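Local coordinates for protein P450 epoxidase (Sorangium cellulosum, PDB 1Q5D) that is a largely helical haem protein of the cytochrome P450 family, holding protoporphyrin IX containing iron in its core, at residues 46-51 against 77-82; 147-152 against 376-381; 265-270 against 381-386; 310-315 against 319-324. All blocks are in the same frame, centred on the assembly; numbering follows the deposited sequence.

Contact 1: 46-51 against 77-82; sequences EGRSWV and SAEYSS
R48 and E79 meet through their charged ends alone, in a long salt bridge with R48 NH2 3.7 Å from E79 OE2. The carboxylate oxygen lies at the edge of the guanidinium, near its plane, and the second terminal nitrogen, R48 NH1, is 4.1 Å from the same E79 OE2. The two groups are turned 57° against each other, so the ion pair does not close into the flat two-pronged form. Both chains are bent on the way: that of R48 at chi2 and chi3, that of E79 at chi2 (-82°).

Apolar contact is lacking between these segments, and their backbones stay far apart, the nearest alpha carbons being R48 CA and S77 CA at 12.8 Å. On its own side, R48 packs against Y43 and W74, while the helix 77-82 is tied down by Y80, whose OH bonds to the L183 carbonyl.

R48 has left-handed helical backbone angles (phi 52°), and R48 and S49 both face W44, which makes a G1 beta bulge in the hairpin of strands 41-44 and 49-52, part of the main beta sheet of the cytochrome P450 fold.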
loop_
_atom_site.group_PDB
_atom_site.type_symbol
_atom_site.label_atom_id
_atom_site.label_comp_id
_atom_site.label_asym_id
_atom_site.label_seq_id
_atom_site.Cartn_x
_atom_site.Cartn_y
_atom_site.Cartn_z
ATOM N N GLU A 46 -16.082 17.103 2.062
ATOM C CA GLU A 46 -14.912 17.239 2.928
ATOM C C GLU A 46 -13.622 16.852 2.215
ATOM O O GLU A 46 -12.548 17.392 2.506
ATOM C CB GLU A 46 -15.075 16.427 4.205
ATOM C CG GLU A 46 -13.876 16.536 5.136
ATOM C CD GLU A 46 -14.107 15.867 6.467
ATOM O OE1 GLU A 46 -15.123 15.149 6.602
ATOM O OE2 GLU A 46 -13.249 16.040 7.380
ATOM N N GLY A 47 -13.727 15.929 1.266
ATOM C CA GLY A 47 -12.571 15.527 0.495
ATOM C C GLY A 47 -12.233 16.531 -0.590
ATOM O O GLY A 47 -11.163 16.473 -1.174
ATOM N N ARG A 48 -13.156 17.453 -0.868
ATOM C CA ARG A 48 -12.951 18.435 -1.935
ATOM C C ARG A 48 -12.568 17.765 -3.249
ATOM O O ARG A 48 -11.630 18.191 -3.923
ATOM C CB ARG A 48 -11.864 19.458 -1.576
ATOM C CG ARG A 48 -12.107 20.292 -0.319
ATOM C CD ARG A 48 -10.843 20.510 0.505
ATOM N NE ARG A 48 -9.873 21.343 -0.192
ATOM C CZ ARG A 48 -8.557 21.286 -0.022
ATOM N NH1 ARG A 48 -8.008 20.421 0.815
ATOM N NH2 ARG A 48 -7.780 22.103 -0.702
ATOM N N SER A 49 -13.273 16.708 -3.621
ATOM C CA SER A 49 -12.945 16.046 -4.876
ATOM C C SER A 49 -14.097 15.188 -5.356
ATOM O O SER A 49 -14.976 14.832 -4.583
ATOM C CB SER A 49 -11.694 15.179 -4.708
ATOM O OG SER A 49 -11.995 14.040 -3.938
ATOM N N TRP A 50 -14.092 14.875 -6.645
ATOM C CA TRP A 50 -15.046 13.929 -7.203
ATOM C C TRP A 50 -14.667 12.504 -6.810
ATOM O O TRP A 50 -13.492 12.230 -6.572
ATOM C CB TRP A 50 -15.038 14.061 -8.716
ATOM C CG TRP A 50 -15.535 15.389 -9.186
ATOM C CD1 TRP A 50 -14.780 16.466 -9.584
ATOM C CD2 TRP A 50 -16.901 15.788 -9.307
ATOM N NE1 TRP A 50 -15.602 17.502 -9.955
ATOM C CE2 TRP A 50 -16.909 17.114 -9.787
ATOM C CE3 TRP A 50 -18.128 15.149 -9.076
ATOM C CZ2 TRP A 50 -18.094 17.811 -10.043
ATOM C CZ3 TRP A 50 -19.308 15.858 -9.312
ATOM C CH2 TRP A 50 -19.274 17.169 -9.798
ATOM N N VAL A 51 -15.654 11.604 -6.781
ATOM C CA VAL A 51 -15.453 10.205 -6.380
ATOM C C VAL A 51 -16.091 9.293 -7.424
ATOM O O VAL A 51 -17.297 9.401 -7.702
ATOM C CB VAL A 51 -16.084 9.911 -5.008
ATOM C CG1 VAL A 51 -15.990 8.427 -4.655
ATOM C CG2 VAL A 51 -15.413 10.746 -3.906
ATOM N N SER A 77 -2.687 23.079 -4.978
ATOM C CA SER A 77 -1.270 22.764 -5.013
ATOM C C SER A 77 -0.417 23.596 -4.044
ATOM O O SER A 77 0.432 23.050 -3.342
ATOM C CB SER A 77 -0.732 22.924 -6.431
ATOM O OG SER A 77 0.676 22.846 -6.409
ATOM N N ALA A 78 -0.638 24.911 -4.024
ATOM C CA ALA A 78 0.146 25.826 -3.200
ATOM C C ALA A 78 0.062 25.429 -1.743
ATOM O O ALA A 78 1.070 25.281 -1.054
ATOM C CB ALA A 78 -0.360 27.270 -3.383
ATOM N N GLU A 79 -1.158 25.263 -1.269
ATOM C CA GLU A 79 -1.370 24.812 0.086
ATOM C C GLU A 79 -0.652 23.450 0.289
ATOM O O GLU A 79 0.001 23.229 1.318
ATOM C CB GLU A 79 -2.881 24.778 0.356
ATOM C CG GLU A 79 -3.340 24.032 1.582
ATOM C CD GLU A 79 -3.422 22.547 1.334
ATOM O OE1 GLU A 79 -2.571 21.842 1.897
ATOM O OE2 GLU A 79 -4.312 22.097 0.574
ATOM N N TYR A 80 -0.716 22.569 -0.710
ATOM C CA TYR A 80 -0.111 21.233 -0.569
ATOM C C TYR A 80 1.416 21.237 -0.557
ATOM O O TYR A 80 2.030 20.606 0.300
ATOM C CB TYR A 80 -0.622 20.236 -1.623
ATOM C CG TYR A 80 -0.104 18.830 -1.372
ATOM C CD1 TYR A 80 -0.422 18.159 -0.203
ATOM C CD2 TYR A 80 0.723 18.191 -2.285
ATOM C CE1 TYR A 80 0.058 16.875 0.048
ATOM C CE2 TYR A 80 1.211 16.893 -2.044
ATOM C CZ TYR A 80 0.869 16.246 -0.878
ATOM O OH TYR A 80 1.348 14.967 -0.609
ATOM N N SER A 81 2.030 21.926 -1.511
ATOM C CA SER A 81 3.494 21.999 -1.568
ATOM C C SER A 81 4.068 22.659 -0.325
ATOM O O SER A 81 5.176 22.343 0.097
ATOM C CB SER A 81 3.955 22.755 -2.819
ATOM O OG SER A 81 3.746 21.979 -3.980
ATOM N N SER A 82 3.316 23.573 0.270
ATOM C CA SER A 82 3.794 24.279 1.458
ATOM C C SER A 82 3.684 23.439 2.735
ATOM O O SER A 82 4.415 23.673 3.699
ATOM C CB SER A 82 3.055 25.611 1.632
ATOM O OG SER A 82 1.681 25.407 1.945
#

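Contact 2: 147-152 against 376-381; sequences RDYAEG and EIAVGT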
loop_
_atom_site.group_PDB
_atom_site.type_symbol
_atom_site.label_atom_id
_atom_site.label_comp_id
_atom_site.label_asym_id
_atom_site.label_seq_id
_atom_site.Cartn_x
_atom_site.Cartn_y
_atom_site.Cartn_z
ATOM N N ARG A 147 0.554 -6.508 15.875
ATOM C CA ARG A 147 1.719 -6.037 16.629
ATOM C C ARG A 147 2.838 -7.079 16.807
ATOM O O ARG A 147 4.014 -6.727 16.826
ATOM C CB ARG A 147 1.296 -5.460 17.997
ATOM C CG ARG A 147 2.477 -5.114 18.922
ATOM C CD ARG A 147 2.112 -4.737 20.372
ATOM N NE ARG A 147 0.809 -5.253 20.801
ATOM C CZ ARG A 147 0.612 -6.436 21.380
ATOM N NH1 ARG A 147 1.631 -7.262 21.606
ATOM N NH2 ARG A 147 -0.613 -6.799 21.733
ATOM N N ASP A 148 2.473 -8.350 16.934
ATOM C CA ASP A 148 3.454 -9.399 17.185
ATOM C C ASP A 148 3.964 -10.083 15.905
ATOM O O ASP A 148 4.857 -10.939 15.958
ATOM C CB ASP A 148 2.852 -10.462 18.103
ATOM C CG ASP A 148 2.352 -9.892 19.406
ATOM O OD1 ASP A 148 3.026 -9.009 19.967
ATOM O OD2 ASP A 148 1.294 -10.284 19.948
ATOM N N TYR A 149 3.396 -9.726 14.759
ATOM C CA TYR A 149 3.683 -10.494 13.546
ATOM C C TYR A 149 3.781 -9.629 12.315
ATOM O O TYR A 149 4.877 -9.358 11.838
ATOM C CB TYR A 149 2.621 -11.569 13.350
ATOM C CG TYR A 149 2.990 -12.657 12.358
ATOM C CD1 TYR A 149 4.178 -13.377 12.490
ATOM C CD2 TYR A 149 2.140 -12.975 11.304
ATOM C CE1 TYR A 149 4.513 -14.385 11.599
ATOM C CE2 TYR A 149 2.460 -13.994 10.403
ATOM C CZ TYR A 149 3.649 -14.689 10.555
ATOM O OH TYR A 149 3.979 -15.692 9.674
ATOM N N ALA A 150 2.633 -9.195 11.801
ATOM C CA ALA A 150 2.599 -8.465 10.544
ATOM C C ALA A 150 3.447 -7.200 10.603
ATOM O O ALA A 150 4.127 -6.844 9.641
ATOM C CB ALA A 150 1.128 -8.134 10.127
ATOM N N GLU A 151 3.402 -6.516 11.742
ATOM C CA GLU A 151 4.102 -5.246 11.893
ATOM C C GLU A 151 5.613 -5.384 11.717
ATOM O O GLU A 151 6.290 -4.453 11.284
ATOM C CB GLU A 151 3.815 -4.702 13.287
ATOM C CG GLU A 151 4.156 -3.249 13.517
ATOM C CD GLU A 151 3.616 -2.784 14.859
ATOM O OE1 GLU A 151 2.399 -2.539 14.944
ATOM O OE2 GLU A 151 4.403 -2.707 15.826
ATOM N N GLY A 152 6.154 -6.547 12.064
ATOM C CA GLY A 152 7.597 -6.696 12.040
ATOM C C GLY A 152 8.160 -7.327 10.777
ATOM O O GLY A 152 9.355 -7.647 10.727
ATOM N N GLU A 376 2.799 -14.475 1.132
ATOM C CA GLU A 376 2.781 -15.924 0.925
ATOM C C GLU A 376 3.543 -16.621 2.045
ATOM O O GLU A 376 3.051 -17.562 2.669
ATOM C CB GLU A 376 3.420 -16.245 -0.420
ATOM C CG GLU A 376 2.839 -17.458 -1.118
ATOM C CD GLU A 376 3.610 -17.801 -2.377
ATOM O OE1 GLU A 376 4.193 -16.872 -3.003
ATOM O OE2 GLU A 376 3.639 -19.002 -2.734
ATOM N N ILE A 377 4.737 -16.132 2.318
ATOM C CA ILE A 377 5.551 -16.692 3.402
ATOM C C ILE A 377 4.902 -16.491 4.770
ATOM O O ILE A 377 4.806 -17.422 5.556
ATOM C CB ILE A 377 6.959 -16.069 3.374
ATOM C CG1 ILE A 377 7.736 -16.581 2.161
ATOM C CG2 ILE A 377 7.718 -16.393 4.655
ATOM C CD1 ILE A 377 9.002 -15.788 1.871
ATOM N N ALA A 378 4.433 -15.275 5.048
ATOM C CA ALA A 378 3.887 -14.953 6.372
ATOM C C ALA A 378 2.589 -15.687 6.671
ATOM O O ALA A 378 2.417 -16.248 7.760
ATOM C CB ALA A 378 3.658 -13.429 6.505
ATOM N N VAL A 379 1.668 -15.653 5.716
ATOM C CA VAL A 379 0.353 -16.264 5.887
ATOM C C VAL A 379 0.448 -17.788 5.747
ATOM O O VAL A 379 -0.136 -18.514 6.550
ATOM C CB VAL A 379 -0.687 -15.723 4.897
ATOM C CG1 VAL A 379 -2.071 -16.371 5.159
ATOM C CG2 VAL A 379 -0.777 -14.181 4.961
ATOM N N GLY A 380 1.189 -18.260 4.748
ATOM C CA GLY A 380 1.418 -19.693 4.594
ATOM C C GLY A 380 2.000 -20.301 5.871
ATOM O O GLY A 380 1.458 -21.266 6.411
ATOM N N THR A 381 3.077 -19.707 6.380
ATOM C CA THR A 381 3.749 -20.211 7.585
ATOM C C THR A 381 2.863 -20.267 8.818
ATOM O O THR A 381 2.829 -21.288 9.529
ATOM C CB THR A 381 4.970 -19.350 7.910
ATOM O OG1 THR A 381 5.954 -19.484 6.878
ATOM C CG2 THR A 381 5.672 -19.854 9.174
#
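Y149 meets A378 and T381 with the far end of its ring and its hydroxyl. From CB the ring leaves with CG trans to the backbone N (chi1 -164°), which carries it away from its own backbone toward 376-381. The ring passes V130 and L134 of helix 123-137 and F143 of strand 143-144. At the next level Y149 CE2 comes within 4.1 Å of A378 CB, a light apolar touch, while Y149 CZ is 3.4 Å from A378 O. The ring meets this oxygen with its edge, the carbonyl O lying in the ring plane. At the tip, Y149 OH donates to A378 O over a short 2.5 Å. The bond uses a lone pair of the carbonyl, with the hydroxyl in the carbonyl plane at a C=O...O angle of 119°.

Helix 368-385, which carries that acceptor, corresponds to the L helix of cytochromes P450, and the tyrosine thus ties segment 147-152 to this helix; the A378 side chain is about 11 Å from the haem.

Beyond the hydrogen bond, Y149 OH also lies 4.2 Å from T381 CB. The hydroxyl of that threonine is occupied by its own helix: T381 OG1 bonds to I377 O at 2.7 Å, arriving on the face of the carbonyl plane opposite to T381 N, so that two donors grip one oxygen. Q127 NE2 is a further partner of T381 OG1, which links this buried hydroxyl to helix 123-137.

Contact 3: 265-270 against 381-386; sequences FAVLNL and TIFRRF
V267 and F383 have the nearest CA atoms of the two segments, 8.5 Å apart. The segments 265-270 and 381-385 are helical, and their axes come no nearer than 11.8 Å, running in broadly the same sense with 41° between their directions. They belong to helices 257-272 and 368-385, which correspond to the latter part of the long helix that spans the cytochrome P450 core and to the L helix of the same fold. At this spacing the gap is bridged by side chains.

F383 has the largest share of the contact. Its first torsion (chi1 -82°) sets CG beside the backbone N, and this sends the ring across to helix 257-272. There L270 receives it: L270 CD1 approaches F383 CE1 to 3.8 Å, and L270 CB lies at the same distance from F383 CZ, so that the leucine lies obliquely against the CE1-CZ side of the ring. V267 CG2 adds a looser touch to F383 CE1 at 4.3 Å.

Beside it, V267 and I382 meet through methyl branches, CG2 to CG2 at 4.2 Å, with their side chains crossing at about a right angle. All four residues are buried. V267 also packs on L409 of strand 406-412, and I382 on M389, so the pair continues into a wider apolar layer. The F383 ring finally borders on a polar atom as well: the carbonyl V267 O lies near the ring plane, 4.0 Å from F383 CZ at its edge.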
loop_
_atom_site.group_PDB
_atom_site.type_symbol
_atom_site.label_atom_id
_atom_site.label_comp_id
_atom_site.label_asym_id
_atom_site.label_seq_id
_atom_site.Cartn_x
_atom_site.Cartn_y
_atom_site.Cartn_z
ATOM N N PHE A 265 -5.103 -8.591 6.891
ATOM C CA PHE A 265 -6.389 -8.819 6.242
ATOM C C PHE A 265 -6.457 -10.275 5.713
ATOM O O PHE A 265 -7.515 -10.901 5.713
ATOM C CB PHE A 265 -6.568 -7.857 5.070
ATOM C CG PHE A 265 -7.230 -6.534 5.425
ATOM C CD1 PHE A 265 -6.707 -5.703 6.405
ATOM C CD2 PHE A 265 -8.350 -6.116 4.743
ATOM C CE1 PHE A 265 -7.318 -4.468 6.705
ATOM C CE2 PHE A 265 -8.969 -4.887 5.039
ATOM C CZ PHE A 265 -8.440 -4.070 6.023
ATOM N N ALA A 266 -5.329 -10.806 5.261
ATOM C CA ALA A 266 -5.315 -12.179 4.738
ATOM C C ALA A 266 -5.651 -13.173 5.838
ATOM O O ALA A 266 -6.504 -14.049 5.644
ATOM C CB ALA A 266 -3.967 -12.510 4.073
ATOM N N VAL A 267 -4.996 -13.031 6.988
ATOM C CA VAL A 267 -5.252 -13.893 8.137
ATOM C C VAL A 267 -6.693 -13.744 8.608
ATOM O O VAL A 267 -7.370 -14.737 8.865
ATOM C CB VAL A 267 -4.281 -13.590 9.315
ATOM C CG1 VAL A 267 -4.778 -14.241 10.603
ATOM C CG2 VAL A 267 -2.837 -14.060 8.984
ATOM N N LEU A 268 -7.163 -12.499 8.709
ATOM C CA LEU A 268 -8.543 -12.227 9.108
ATOM C C LEU A 268 -9.537 -12.935 8.188
ATOM O O LEU A 268 -10.467 -13.609 8.651
ATOM C CB LEU A 268 -8.820 -10.716 9.104
ATOM C CG LEU A 268 -10.271 -10.318 9.390
ATOM C CD1 LEU A 268 -10.805 -11.052 10.631
ATOM C CD2 LEU A 268 -10.390 -8.806 9.578
ATOM N N ASN A 269 -9.348 -12.769 6.886
ATOM C CA ASN A 269 -10.273 -13.319 5.919
ATOM C C ASN A 269 -10.239 -14.835 5.833
ATOM O O ASN A 269 -11.245 -15.447 5.511
ATOM C CB ASN A 269 -10.074 -12.683 4.540
ATOM C CG ASN A 269 -10.820 -11.378 4.402
ATOM O OD1 ASN A 269 -12.029 -11.357 4.162
ATOM N ND2 ASN A 269 -10.103 -10.279 4.544
ATOM N N LEU A 270 -9.097 -15.436 6.147
ATOM C CA LEU A 270 -8.991 -16.894 6.158
ATOM C C LEU A 270 -9.579 -17.476 7.444
ATOM O O LEU A 270 -10.137 -18.569 7.429
ATOM C CB LEU A 270 -7.537 -17.346 5.955
ATOM C CG LEU A 270 -7.022 -17.136 4.533
ATOM C CD1 LEU A 270 -5.502 -17.414 4.413
ATOM C CD2 LEU A 270 -7.812 -17.965 3.513
ATOM N N THR A 381 3.077 -19.707 6.380
ATOM C CA THR A 381 3.749 -20.211 7.585
ATOM C C THR A 381 2.863 -20.267 8.818
ATOM O O THR A 381 2.829 -21.288 9.529
ATOM C CB THR A 381 4.970 -19.350 7.910
ATOM O OG1 THR A 381 5.954 -19.484 6.878
ATOM C CG2 THR A 381 5.672 -19.854 9.174
ATOM N N ILE A 382 2.172 -19.164 9.108
ATOM C CA ILE A 382 1.387 -19.101 10.336
ATOM C C ILE A 382 0.299 -20.178 10.392
ATOM O O ILE A 382 0.072 -20.788 11.439
ATOM C CB ILE A 382 0.849 -17.653 10.635
ATOM C CG1 ILE A 382 0.380 -17.555 12.091
ATOM C CG2 ILE A 382 -0.243 -17.256 9.664
ATOM C CD1 ILE A 382 0.127 -16.129 12.589
ATOM N N PHE A 383 -0.351 -20.427 9.259
ATOM C CA PHE A 383 -1.398 -21.442 9.177
ATOM C C PHE A 383 -0.863 -22.874 9.094
ATOM O O PHE A 383 -1.559 -23.808 9.480
ATOM C CB PHE A 383 -2.345 -21.162 7.998
ATOM C CG PHE A 383 -3.399 -20.137 8.312
ATOM C CD1 PHE A 383 -3.426 -18.917 7.642
ATOM C CD2 PHE A 383 -4.345 -20.381 9.305
ATOM C CE1 PHE A 383 -4.381 -17.954 7.952
ATOM C CE2 PHE A 383 -5.311 -19.438 9.611
ATOM C CZ PHE A 383 -5.333 -18.217 8.929
ATOM N N ARG A 384 0.354 -23.042 8.576
ATOM C CA ARG A 384 0.991 -24.363 8.536
ATOM C C ARG A 384 1.458 -24.744 9.932
ATOM O O ARG A 384 1.369 -25.901 10.340
ATOM C CB ARG A 384 2.190 -24.371 7.575
ATOM C CG ARG A 384 1.850 -24.732 6.141
ATOM C CD ARG A 384 3.052 -25.140 5.292
ATOM N NE ARG A 384 4.034 -24.061 5.161
ATOM C CZ ARG A 384 3.962 -23.080 4.266
ATOM N NH1 ARG A 384 2.957 -23.018 3.415
ATOM N NH2 ARG A 384 4.897 -22.153 4.222
ATOM N N ARG A 385 1.950 -23.756 10.666
ATOM C CA ARG A 385 2.457 -23.985 12.007
ATOM C C ARG A 385 1.347 -24.035 13.058
ATOM O O ARG A 385 1.479 -24.716 14.078
ATOM C CB ARG A 385 3.480 -22.913 12.368
ATOM C CG ARG A 385 4.877 -23.454 12.581
ATOM C CD ARG A 385 5.798 -23.331 11.372
ATOM N NE ARG A 385 6.868 -22.376 11.642
ATOM C CZ ARG A 385 7.873 -22.095 10.823
ATOM N NH1 ARG A 385 7.990 -22.693 9.640
ATOM N NH2 ARG A 385 8.761 -21.191 11.193
ATOM N N PHE A 386 0.258 -23.310 12.806
ATOM C CA PHE A 386 -0.865 -23.263 13.737
ATOM C C PHE A 386 -2.196 -23.386 12.989
ATOM O O PHE A 386 -2.993 -22.443 12.951
ATOM C CB PHE A 386 -0.814 -21.976 14.572
ATOM C CG PHE A 386 0.518 -21.729 15.226
ATOM C CD1 PHE A 386 1.503 -20.995 14.574
ATOM C CD2 PHE A 386 0.789 -22.230 16.493
ATOM C CE1 PHE A 386 2.735 -20.767 15.172
ATOM C CE2 PHE A 386 2.009 -22.005 17.097
ATOM C CZ PHE A 386 2.989 -21.275 16.436
#

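Contact 4: 310-315 against 319-324; sequences RQDLEY and SIKKGE
D312 takes the backbone K322 N on its OD2 at 2.8 Å, with an N-H...O angle of 162°. Next to it lies the antiparallel, hydrogen-bonded pair L313 and I320, joined by L313 N to I320 O (2.9 Å) and I320 N to L313 O (2.8 Å). Farther out, K322 runs extended past the R310 carbonyl and bends at its last torsion, which brings K322 NZ to R310 O at 2.9 Å, from above the carbonyl plane. At the other end S319 OG donates to E314 OE1 in a bond modelled as very short, 2.5 Å; the glutamate chain is bent at chi2 to bring its carboxylate to the hydroxyl.

E314 and S319 form the neighbouring non-hydrogen-bonded pair, on the other face of the ribbon from L313 and I320. I320 carries the packing: I320 CB lies 4.2 Å from L313 CD2, and I320 CD1 lies 3.7 Å from Y315 CB. The chain then leaves the ribbon through a type II turn from K321 to E324, in which G323 takes a positive phi of 84°, and K321 N bonds to E324 OE1.

This is a small beta hairpin at the protein surface, strands 313-315 and 318-320. Y315 sets its ring edge-to-face with F67 of strand 67-68 and touches helix 55-62, while G323 and E324 bond through their backbones to A309 of strand 304-309.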
loop_
_atom_site.group_PDB
_atom_site.type_symbol
_atom_site.label_atom_id
_atom_site.label_comp_id
_atom_site.label_asym_id
_atom_site.label_seq_id
_atom_site.Cartn_x
_atom_site.Cartn_y
_atom_site.Cartn_z
ATOM N N ARG A 310 -6.562 17.652 -15.868
ATOM C CA ARG A 310 -5.610 18.539 -16.532
ATOM C C ARG A 310 -6.301 19.617 -17.371
ATOM O O ARG A 310 -5.641 20.511 -17.909
ATOM C CB ARG A 310 -4.654 17.732 -17.414
ATOM C CG ARG A 310 -3.721 16.826 -16.629
ATOM C CD ARG A 310 -2.953 15.842 -17.484
ATOM N NE ARG A 310 -1.905 16.508 -18.246
ATOM C CZ ARG A 310 -1.582 16.200 -19.493
ATOM N NH1 ARG A 310 -2.222 15.225 -20.127
ATOM N NH2 ARG A 310 -0.616 16.868 -20.107
ATOM N N GLN A 311 -7.626 19.525 -17.464
ATOM C CA GLN A 311 -8.431 20.404 -18.302
ATOM C C GLN A 311 -9.896 20.211 -17.928
ATOM O O GLN A 311 -10.248 19.223 -17.286
ATOM C CB GLN A 311 -8.238 20.037 -19.773
ATOM C CG GLN A 311 -8.939 18.738 -20.143
ATOM C CD GLN A 311 -8.654 18.278 -21.553
ATOM O OE1 GLN A 311 -7.552 18.474 -22.066
ATOM N NE2 GLN A 311 -9.646 17.653 -22.183
ATOM N N ASP A 312 -10.751 21.148 -18.327
ATOM C CA ASP A 312 -12.194 20.973 -18.159
ATOM C C ASP A 312 -12.665 19.773 -18.970
ATOM O O ASP A 312 -12.189 19.551 -20.085
ATOM C CB ASP A 312 -12.946 22.214 -18.635
ATOM C CG ASP A 312 -12.782 23.396 -17.706
ATOM O OD1 ASP A 312 -13.307 24.475 -18.049
ATOM O OD2 ASP A 312 -12.157 23.358 -16.621
ATOM N N LEU A 313 -13.589 18.994 -18.415
ATOM C CA LEU A 313 -14.167 17.862 -19.139
ATOM C C LEU A 313 -15.458 17.391 -18.491
ATOM O O LEU A 313 -15.715 17.689 -17.329
ATOM C CB LEU A 313 -13.173 16.697 -19.250
ATOM C CG LEU A 313 -12.704 15.980 -17.978
ATOM C CD1 LEU A 313 -12.036 14.654 -18.336
ATOM C CD2 LEU A 313 -11.742 16.843 -17.183
ATOM N N GLU A 314 -16.273 16.675 -19.264
ATOM C CA GLU A 314 -17.483 16.038 -18.753
ATOM C C GLU A 314 -17.209 14.553 -18.567
ATOM O O GLU A 314 -16.640 13.906 -19.450
ATOM C CB GLU A 314 -18.662 16.240 -19.717
ATOM C CG GLU A 314 -19.730 17.205 -19.208
ATOM C CD GLU A 314 -19.265 18.654 -19.238
ATOM O OE1 GLU A 314 -19.870 19.494 -18.544
ATOM O OE2 GLU A 314 -18.293 18.957 -19.956
ATOM N N TYR A 315 -17.610 14.010 -17.422
ATOM C CA TYR A 315 -17.320 12.614 -17.102
ATOM C C TYR A 315 -18.434 11.995 -16.263
ATOM O O TYR A 315 -18.701 12.438 -15.138
ATOM C CB TYR A 315 -15.964 12.504 -16.379
ATOM C CG TYR A 315 -15.240 11.191 -16.599
ATOM C CD1 TYR A 315 -14.266 11.066 -17.586
ATOM C CD2 TYR A 315 -15.536 10.069 -15.828
ATOM C CE1 TYR A 315 -13.611 9.856 -17.800
ATOM C CE2 TYR A 315 -14.884 8.860 -16.029
ATOM C CZ TYR A 315 -13.921 8.761 -17.013
ATOM O OH TYR A 315 -13.268 7.564 -17.221
ATOM N N SER A 319 -19.581 17.825 -14.623
ATOM C CA SER A 319 -18.750 18.846 -15.241
ATOM C C SER A 319 -17.520 19.089 -14.387
ATOM O O SER A 319 -17.545 19.898 -13.453
ATOM C CB SER A 319 -19.541 20.144 -15.409
ATOM O OG SER A 319 -20.681 19.917 -16.220
ATOM N N ILE A 320 -16.446 18.378 -14.710
ATOM C CA ILE A 320 -15.217 18.456 -13.934
ATOM C C ILE A 320 -14.316 19.555 -14.469
ATOM O O ILE A 320 -14.039 19.618 -15.667
ATOM C CB ILE A 320 -14.486 17.087 -13.950
ATOM C CG1 ILE A 320 -15.425 15.988 -13.447
ATOM C CG2 ILE A 320 -13.215 17.152 -13.113
ATOM C CD1 ILE A 320 -14.871 14.578 -13.560
ATOM N N LYS A 321 -13.843 20.414 -13.576
ATOM C CA LYS A 321 -12.996 21.522 -13.983
ATOM C C LYS A 321 -11.502 21.211 -13.869
ATOM O O LYS A 321 -11.086 20.338 -13.104
ATOM C CB LYS A 321 -13.353 22.793 -13.201
ATOM C CG LYS A 321 -14.837 23.159 -13.237
ATOM C CD LYS A 321 -15.366 23.303 -14.670
ATOM C CE LYS A 321 -16.822 23.785 -14.685
ATOM N NZ LYS A 321 -17.568 23.311 -15.890
ATOM N N LYS A 322 -10.703 21.939 -14.642
ATOM C CA LYS A 322 -9.251 21.802 -14.610
ATOM C C LYS A 322 -8.691 21.929 -13.198
ATOM O O LYS A 322 -9.030 22.858 -12.476
ATOM C CB LYS A 322 -8.611 22.861 -15.504
ATOM C CG LYS A 322 -7.099 22.848 -15.492
ATOM C CD LYS A 322 -6.539 23.739 -16.580
ATOM C CE LYS A 322 -5.052 23.962 -16.366
ATOM N NZ LYS A 322 -4.294 22.746 -16.736
ATOM N N GLY A 323 -7.828 20.988 -12.815
ATOM C CA GLY A 323 -7.158 21.042 -11.526
ATOM C C GLY A 323 -7.949 20.477 -10.357
ATOM O O GLY A 323 -7.475 20.502 -9.216
ATOM N N GLU A 324 -9.148 19.968 -10.633
ATOM C CA GLU A 324 -9.976 19.341 -9.613
ATOM C C GLU A 324 -9.536 17.898 -9.355
ATOM O O GLU A 324 -9.182 17.167 -10.279
ATOM C CB GLU A 324 -11.458 19.362 -10.013
ATOM C CG GLU A 324 -12.113 20.742 -9.959
ATOM C CD GLU A 324 -13.637 20.678 -9.931
ATOM O OE1 GLU A 324 -14.241 19.997 -10.795
ATOM O OE2 GLU A 324 -14.238 21.302 -9.029
#

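How the contacts relate
Contacts 2 and 3 are buried and share helix 368-385, even the residue T381; V379 of contact 2 packs on L270 and A266 of contact 3, so the two form one continuous region of the helical core. Contacts 1 and 4 lie at the surface on the opposite side of the chain's centre, about 35 to 45 Å away between centres. They touch each other, W50 NE1 lying 3.0 Å from E324 OE1 as a probable hydrogen bond. Chemistry follows place: a long ion pair in contact 1 and a ribbon rich in polar bonds in contact 4, against a single buried hydroxyl bond in contact 2 and purely apolar side-chain packing in contact 3.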